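Local coordinates for sporozoite surface protein 2 (Plasmodium vivax, PDB 4HQO), which probably serves as an adhesive receptor for sporozoite gliding motility, this piece holding its metal-binding von Willebrand factor A domain and a thrombospondin repeat, at residues A[106-117]-A[142-153]. The protein carries 4 engineered substitutions. Residues are numbered along the deposited sequence; the frame is centred on the assembly and turned at random.
Sequences TAALDEVQKHLN and RALEVANKLKQR
R142 and A143 meet T106, where the two backbones are nearest, CA to CA. T106 OG1 lies 3.0 Å from A143 N, but the angle is too poor for a hydrogen bond. OG1 and CG2 of T106 both lie against R142 CB, the side chains roughly perpendicular. One turn on, V146 is a knob in the hole formed by T106, L109, D110 and Q113. Its CG1 packs on L109 CD1 at 3.7 Å, while CG2 faces D110 OD1 and Q113 CG. The helices run nearly parallel, at 18°. They are neighbours on one face of the central sheet of the von Willebrand factor A domain, joined through strand 126-133 in a Rossmann-like alpha/beta layout. L109 and V112 also reach strand 19-26, at L24 and Y22. K149 crosses Q113 with CB and CD beside NE2, CB at 3.6 Å; its amine end then leads away. L150 is the second knob, among L109, V112, Q113 and L116. Its CD2 is 3.8 Å from V112 CG1. R153 heads for helix 106-117 from CB onward, and a bend at chi3 (80°) brings the guanidinium beside Q113 and N117. Its NH1 donates to Q113 OE1 at 2.8 Å, from above the amide plane. NH1 and NH2 together grip N117 OD1, at 2.8 and 2.9 Å, in the guanidinium plane. L116 CB lies 3.6 Å over one guanidinium face, nearer NH2 than CZ.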
ATOM      1  N   THR A 106       6.041 -16.479 -10.905  1.00 28.40           N
ATOM      2  CA  THR A 106       6.692 -15.267 -11.399  1.00 26.08           C
ATOM      3  C   THR A 106       5.643 -14.323 -11.990  1.00 34.01           C
ATOM      4  O   THR A 106       5.674 -13.125 -11.740  1.00 30.03           O
ATOM      5  CB  THR A 106       7.750 -15.606 -12.465  1.00 24.83           C
ATOM      6  OG1 THR A 106       8.803 -16.369 -11.862  1.00 34.78           O
ATOM      7  CG2 THR A 106       8.325 -14.326 -13.124  1.00 24.73           C
ATOM      8  N   ALA A 107       4.705 -14.867 -12.761  1.00 27.64           N
ATOM      9  CA  ALA A 107       3.646 -14.049 -13.361  1.00 28.46           C
ATOM     10  C   ALA A 107       2.730 -13.385 -12.315  1.00 23.93           C
ATOM     11  O   ALA A 107       2.314 -12.239 -12.484  1.00 33.96           O
ATOM     12  CB  ALA A 107       2.831 -14.868 -14.377  1.00 26.51           C
ATOM     13  N   ALA A 108       2.431 -14.090 -11.230  1.00 26.67           N
ATOM     14  CA  ALA A 108       1.607 -13.507 -10.164  1.00 24.68           C
ATOM     15  C   ALA A 108       2.336 -12.342  -9.486  1.00 34.83           C
ATOM     16  O   ALA A 108       1.758 -11.279  -9.248  1.00 27.56           O
ATOM     17  CB  ALA A 108       1.228 -14.571  -9.140  1.00 24.79           C
ATOM     18  N   LEU A 109       3.612 -12.551  -9.187  1.00 26.84           N
ATOM     19  CA  LEU A 109       4.440 -11.518  -8.571  1.00 29.94           C
ATOM     20  C   LEU A 109       4.623 -10.333  -9.517  1.00 31.71           C
ATOM     21  O   LEU A 109       4.701  -9.181  -9.086  1.00 28.69           O
ATOM     22  CB  LEU A 109       5.793 -12.096  -8.167  1.00 25.24           C
ATOM     23  CG  LEU A 109       5.815 -13.019  -6.951  1.00 34.08           C
ATOM     24  CD1 LEU A 109       7.046 -13.900  -7.009  1.00 30.38           C
ATOM     25  CD2 LEU A 109       5.801 -12.196  -5.657  1.00 30.81           C
ATOM     26  N   ASP A 110       4.679 -10.622 -10.811  1.00 29.00           N
ATOM     27  CA  ASP A 110       4.771  -9.575 -11.823  1.00 21.95           C
ATOM     28  C   ASP A 110       3.534  -8.679 -11.860  1.00 31.05           C
ATOM     29  O   ASP A 110       3.615  -7.519 -12.262  1.00 34.35           O
ATOM     30  CB  ASP A 110       4.998 -10.171 -13.206  1.00 30.35           C
ATOM     31  CG  ASP A 110       6.446 -10.126 -13.620  1.00 55.90           C
ATOM     32  OD1 ASP A 110       7.150  -9.175 -13.209  1.00 60.25           O
ATOM     33  OD2 ASP A 110       6.876 -11.043 -14.352  1.00 70.44           O
ATOM     34  N   GLU A 111       2.384  -9.222 -11.477  1.00 27.61           N
ATOM     35  CA  GLU A 111       1.184  -8.395 -11.378  1.00 37.15           C
ATOM     36  C   GLU A 111       1.400  -7.276 -10.359  1.00 28.59           C
ATOM     37  O   GLU A 111       0.986  -6.134 -10.576  1.00 36.05           O
ATOM     38  CB  GLU A 111      -0.047  -9.232 -11.013  1.00 29.35           C
ATOM     39  CG  GLU A 111      -0.404 -10.309 -12.031  1.00 44.84           C
ATOM     40  CD  GLU A 111      -0.995  -9.771 -13.332  1.00 51.85           C
ATOM     41  OE1 GLU A 111      -1.511 -10.591 -14.120  1.00 70.52           O
ATOM     42  OE2 GLU A 111      -0.960  -8.549 -13.576  1.00 54.44           O
ATOM     43  N   VAL A 112       2.084  -7.595  -9.263  1.00 25.94           N
ATOM     44  CA  VAL A 112       2.397  -6.575  -8.266  1.00 24.52           C
ATOM     45  C   VAL A 112       3.318  -5.517  -8.837  1.00 36.12           C
ATOM     46  O   VAL A 112       3.098  -4.325  -8.610  1.00 39.15           O
ATOM     47  CB  VAL A 112       3.014  -7.168  -6.992  1.00 33.46           C
ATOM     48  CG1 VAL A 112       3.164  -6.080  -5.928  1.00 34.33           C
ATOM     49  CG2 VAL A 112       2.132  -8.286  -6.467  1.00 27.98           C
ATOM     50  N   GLN A 113       4.336  -5.953  -9.588  1.00 29.23           N
ATOM     51  CA  GLN A 113       5.240  -5.031 -10.272  1.00 30.51           C
ATOM     52  C   GLN A 113       4.458  -4.069 -11.134  1.00 33.60           C
ATOM     53  O   GLN A 113       4.712  -2.867 -11.129  1.00 33.87           O
ATOM     54  CB  GLN A 113       6.195  -5.796 -11.190  1.00 35.88           C
ATOM     55  CG  GLN A 113       7.326  -6.455 -10.476  1.00 35.96           C
ATOM     56  CD  GLN A 113       8.482  -5.509 -10.273  1.00 48.36           C
ATOM     57  OE1 GLN A 113       8.377  -4.524  -9.539  1.00 45.77           O
ATOM     58  NE2 GLN A 113       9.594  -5.796 -10.932  1.00 42.87           N
ATOM     59  N   LYS A 114       3.521  -4.624 -11.898  1.00 28.35           N
ATOM     60  CA  LYS A 114       2.690  -3.844 -12.811  1.00 38.56           C
ATOM     61  C   LYS A 114       1.882  -2.764 -12.063  1.00 31.86           C
ATOM     62  O   LYS A 114       1.680  -1.664 -12.573  1.00 33.42           O
ATOM     63  CB  LYS A 114       1.755  -4.794 -13.555  1.00 42.71           C
ATOM     64  CG  LYS A 114       1.264  -4.321 -14.902  1.00 62.39           C
ATOM     65  CD  LYS A 114       0.456  -5.438 -15.572  1.00 69.35           C
ATOM     66  CE  LYS A 114       1.243  -6.754 -15.604  1.00 67.85           C
ATOM     67  NZ  LYS A 114       0.470  -7.887 -16.194  1.00 66.16           N
ATOM     68  N   HIS A 115       1.423  -3.084 -10.857  1.00 29.15           N
ATOM     69  CA  HIS A 115       0.702  -2.098 -10.046  1.00 30.85           C
ATOM     70  C   HIS A 115       1.592  -0.905  -9.755  1.00 35.77           C
ATOM     71  O   HIS A 115       1.191   0.248  -9.952  1.00 33.90           O
ATOM     72  CB  HIS A 115       0.226  -2.710  -8.727  1.00 27.22           C
ATOM     73  CG  HIS A 115      -1.088  -3.426  -8.827  1.00 31.78           C
ATOM     74  ND1 HIS A 115      -1.224  -4.650  -9.446  1.00 37.21           N
ATOM     75  CD2 HIS A 115      -2.317  -3.089  -8.377  1.00 39.49           C
ATOM     76  CE1 HIS A 115      -2.487  -5.032  -9.375  1.00 37.49           C
ATOM     77  NE2 HIS A 115      -3.174  -4.104  -8.732  1.00 31.07           N
ATOM     78  N   LEU A 116       2.808  -1.189  -9.290  1.00 31.52           N
ATOM     79  CA  LEU A 116       3.761  -0.135  -8.969  1.00 33.50           C
ATOM     80  C   LEU A 116       4.140   0.635 -10.219  1.00 42.85           C
ATOM     81  O   LEU A 116       4.224   1.862 -10.190  1.00 43.61           O
ATOM     82  CB  LEU A 116       5.016  -0.710  -8.309  1.00 36.82           C
ATOM     83  CG  LEU A 116       4.764  -1.633  -7.121  1.00 46.77           C
ATOM     84  CD1 LEU A 116       6.084  -2.128  -6.569  1.00 43.74           C
ATOM     85  CD2 LEU A 116       3.942  -0.938  -6.044  1.00 41.06           C
ATOM     86  N   ASN A 117       4.365  -0.086 -11.318  1.00 41.25           N
ATOM     87  CA  ASN A 117       4.748   0.553 -12.573  1.00 42.12           C
ATOM     88  C   ASN A 117       3.674   1.505 -13.078  1.00 38.69           C
ATOM     89  O   ASN A 117       3.977   2.589 -13.548  1.00 37.14           O
ATOM     90  CB  ASN A 117       5.077  -0.485 -13.651  1.00 41.86           C
ATOM     91  CG  ASN A 117       6.406  -1.183 -13.404  1.00 49.63           C
ATOM     92  OD1 ASN A 117       7.236  -0.708 -12.624  1.00 50.38           O
ATOM     93  ND2 ASN A 117       6.617  -2.313 -14.072  1.00 52.75           N
ATOM     94  N   ARG A 142      13.548 -17.142 -11.907  1.00 34.13           N
ATOM     95  CA  ARG A 142      12.645 -16.075 -12.331  1.00 29.43           C
ATOM     96  C   ARG A 142      11.767 -15.580 -11.188  1.00 41.33           C
ATOM     97  O   ARG A 142      11.503 -14.383 -11.088  1.00 32.15           O
ATOM     98  CB  ARG A 142      11.795 -16.491 -13.537  1.00 29.19           C
ATOM     99  CG  ARG A 142      12.610 -16.655 -14.825  1.00 34.60           C
ATOM    100  CD  ARG A 142      11.731 -16.624 -16.067  1.00 38.67           C
ATOM    101  NE  ARG A 142      10.988 -15.372 -16.175  1.00 53.11           N
ATOM    102  CZ  ARG A 142      10.440 -14.917 -17.295  1.00 67.95           C
ATOM    103  NH1 ARG A 142      10.544 -15.609 -18.422  1.00 67.46           N
ATOM    104  NH2 ARG A 142       9.783 -13.764 -17.288  1.00 78.85           N
ATOM    105  N   ALA A 143      11.334 -16.498 -10.325  1.00 26.81           N
ATOM    106  CA  ALA A 143      10.528 -16.127  -9.167  1.00 29.43           C
ATOM    107  C   ALA A 143      11.358 -15.377  -8.121  1.00 32.81           C
ATOM    108  O   ALA A 143      10.898 -14.386  -7.554  1.00 34.73           O
ATOM    109  CB  ALA A 143       9.840 -17.365  -8.546  1.00 26.47           C
ATOM    110  N   LEU A 144      12.582 -15.838  -7.873  1.00 27.98           N
ATOM    111  CA  LEU A 144      13.472 -15.148  -6.939  1.00 35.19           C
ATOM    112  C   LEU A 144      13.811 -13.748  -7.440  1.00 43.26           C
ATOM    113  O   LEU A 144      13.940 -12.802  -6.662  1.00 38.63           O
ATOM    114  CB  LEU A 144      14.776 -15.936  -6.748  1.00 36.86           C
ATOM    115  CG  LEU A 144      14.731 -17.275  -6.004  1.00 47.72           C
ATOM    116  CD1 LEU A 144      16.108 -17.896  -5.957  1.00 48.35           C
ATOM    117  CD2 LEU A 144      14.195 -17.092  -4.595  1.00 42.92           C
ATOM    118  N   GLU A 145      13.963 -13.630  -8.752  1.00 32.36           N
ATOM    119  CA  GLU A 145      14.397 -12.392  -9.375  1.00 33.65           C
ATOM    120  C   GLU A 145      13.341 -11.305  -9.220  1.00 36.37           C
ATOM    121  O   GLU A 145      13.651 -10.174  -8.848  1.00 37.59           O
ATOM    122  CB  GLU A 145      14.681 -12.627 -10.858  1.00 32.31           C
ATOM    123  CG  GLU A 145      15.186 -11.400 -11.597  1.00 34.23           C
ATOM    124  CD  GLU A 145      15.251 -11.621 -13.103  1.00 38.90           C
ATOM    125  OE1 GLU A 145      14.352 -12.295 -13.659  1.00 44.26           O
ATOM    126  OE2 GLU A 145      16.201 -11.134 -13.727  1.00 39.61           O
ATOM    127  N   VAL A 146      12.090 -11.646  -9.505  1.00 31.21           N
ATOM    128  CA  VAL A 146      11.023 -10.661  -9.387  1.00 35.74           C
ATOM    129  C   VAL A 146      10.728 -10.317  -7.923  1.00 35.48           C
ATOM    130  O   VAL A 146      10.441  -9.162  -7.602  1.00 34.69           O
ATOM    131  CB  VAL A 146       9.734 -11.084 -10.127  1.00 33.14           C
ATOM    132  CG1 VAL A 146       9.186 -12.378  -9.561  1.00 31.11           C
ATOM    133  CG2 VAL A 146       8.688  -9.984 -10.032  1.00 30.80           C
ATOM    134  N   ALA A 147      10.809 -11.306  -7.038  1.00 31.82           N
ATOM    135  CA  ALA A 147      10.620 -11.053  -5.609  1.00 31.78           C
ATOM    136  C   ALA A 147      11.672 -10.059  -5.138  1.00 39.37           C
ATOM    137  O   ALA A 147      11.381  -9.134  -4.387  1.00 39.66           O
ATOM    138  CB  ALA A 147      10.741 -12.325  -4.825  1.00 26.79           C
ATOM    139  N   ASN A 148      12.900 -10.264  -5.598  1.00 37.54           N
ATOM    140  CA  ASN A 148      14.000  -9.393  -5.248  1.00 33.47           C
ATOM    141  C   ASN A 148      13.798  -7.973  -5.774  1.00 40.45           C
ATOM    142  O   ASN A 148      14.094  -7.015  -5.079  1.00 35.24           O
ATOM    143  CB  ASN A 148      15.327  -9.979  -5.738  1.00 41.92           C
ATOM    144  CG  ASN A 148      15.909 -10.989  -4.770  1.00 68.99           C
ATOM    145  OD1 ASN A 148      15.552 -11.013  -3.592  1.00 81.00           O
ATOM    146  ND2 ASN A 148      16.812 -11.833  -5.263  1.00 85.56           N
ATOM    147  N   LYS A 149      13.290  -7.843  -6.996  1.00 32.10           N
ATOM    148  CA  LYS A 149      12.992  -6.529  -7.555  1.00 41.73           C
ATOM    149  C   LYS A 149      11.914  -5.817  -6.737  1.00 38.22           C
ATOM    150  O   LYS A 149      11.979  -4.614  -6.529  1.00 44.92           O
ATOM    151  CB  LYS A 149      12.548  -6.646  -9.012  1.00 38.88           C
ATOM    152  CG  LYS A 149      13.674  -6.969  -9.977  1.00 46.35           C
ATOM    153  CD  LYS A 149      13.160  -7.078 -11.398  1.00 52.56           C
ATOM    154  CE  LYS A 149      14.299  -7.324 -12.383  1.00 63.37           C
ATOM    155  NZ  LYS A 149      13.786  -7.520 -13.768  1.00 68.26           N
ATOM    156  N   LEU A 150      10.921  -6.564  -6.279  1.00 33.14           N
ATOM    157  CA  LEU A 150       9.865  -5.993  -5.457  1.00 32.06           C
ATOM    158  C   LEU A 150      10.426  -5.423  -4.140  1.00 38.45           C
ATOM    159  O   LEU A 150      10.115  -4.294  -3.753  1.00 36.28           O
ATOM    160  CB  LEU A 150       8.783  -7.037  -5.198  1.00 26.17           C
ATOM    161  CG  LEU A 150       7.852  -7.316  -6.386  1.00 32.58           C
ATOM    162  CD1 LEU A 150       7.036  -8.558  -6.148  1.00 27.31           C
ATOM    163  CD2 LEU A 150       6.919  -6.148  -6.634  1.00 29.78           C
ATOM    164  N   LYS A 151      11.274  -6.202  -3.477  1.00 30.56           N
ATOM    165  CA  LYS A 151      11.894  -5.792  -2.229  1.00 39.92           C
ATOM    166  C   LYS A 151      12.730  -4.536  -2.400  1.00 47.69           C
ATOM    167  O   LYS A 151      12.753  -3.681  -1.513  1.00 44.07           O
ATOM    168  CB  LYS A 151      12.744  -6.933  -1.666  1.00 35.76           C
ATOM    169  CG  LYS A 151      11.907  -8.187  -1.344  1.00 40.88           C
ATOM    170  CD  LYS A 151      12.765  -9.254  -0.677  1.00 49.55           C
ATOM    171  CE  LYS A 151      12.017 -10.568  -0.509  1.00 45.97           C
ATOM    172  NZ  LYS A 151      12.853 -11.564   0.238  1.00 44.71           N
ATOM    173  N   GLN A 152      13.397  -4.420  -3.548  1.00 43.13           N
ATOM    174  CA  GLN A 152      14.226  -3.257  -3.850  1.00 45.67           C
ATOM    175  C   GLN A 152      13.393  -1.993  -4.007  1.00 44.37           C
ATOM    176  O   GLN A 152      13.917  -0.884  -3.928  1.00 50.05           O
ATOM    177  CB  GLN A 152      15.054  -3.484  -5.122  1.00 48.46           C
ATOM    178  CG  GLN A 152      16.355  -4.236  -4.898  1.00 63.77           C
ATOM    179  CD  GLN A 152      17.064  -4.582  -6.202  1.00 81.80           C
ATOM    180  OE1 GLN A 152      16.504  -4.429  -7.292  1.00 76.28           O
ATOM    181  NE2 GLN A 152      18.303  -5.050  -6.092  1.00 93.99           N
ATOM    182  N   ARG A 153      12.099  -2.164  -4.247  1.00 40.00           N
ATOM    183  CA  ARG A 153      11.195  -1.029  -4.377  1.00 46.20           C
ATOM    184  C   ARG A 153      10.399  -0.831  -3.097  1.00 40.24           C
ATOM    185  O   ARG A 153       9.297  -0.293  -3.144  1.00 45.66           O
ATOM    186  CB  ARG A 153      10.208  -1.256  -5.525  1.00 41.85           C
ATOM    187  CG  ARG A 153      10.838  -1.627  -6.839  1.00 56.34           C
ATOM    188  CD  ARG A 153       9.760  -1.974  -7.850  1.00 54.31           C
ATOM    189  NE  ARG A 153       9.174  -0.770  -8.425  1.00 53.09           N
ATOM    190  CZ  ARG A 153       8.510  -0.739  -9.572  1.00 47.55           C
ATOM    191  NH1 ARG A 153       8.335  -1.853 -10.271  1.00 43.53           N
ATOM    192  NH2 ARG A 153       8.021   0.406 -10.021  1.00 44.77           N
TER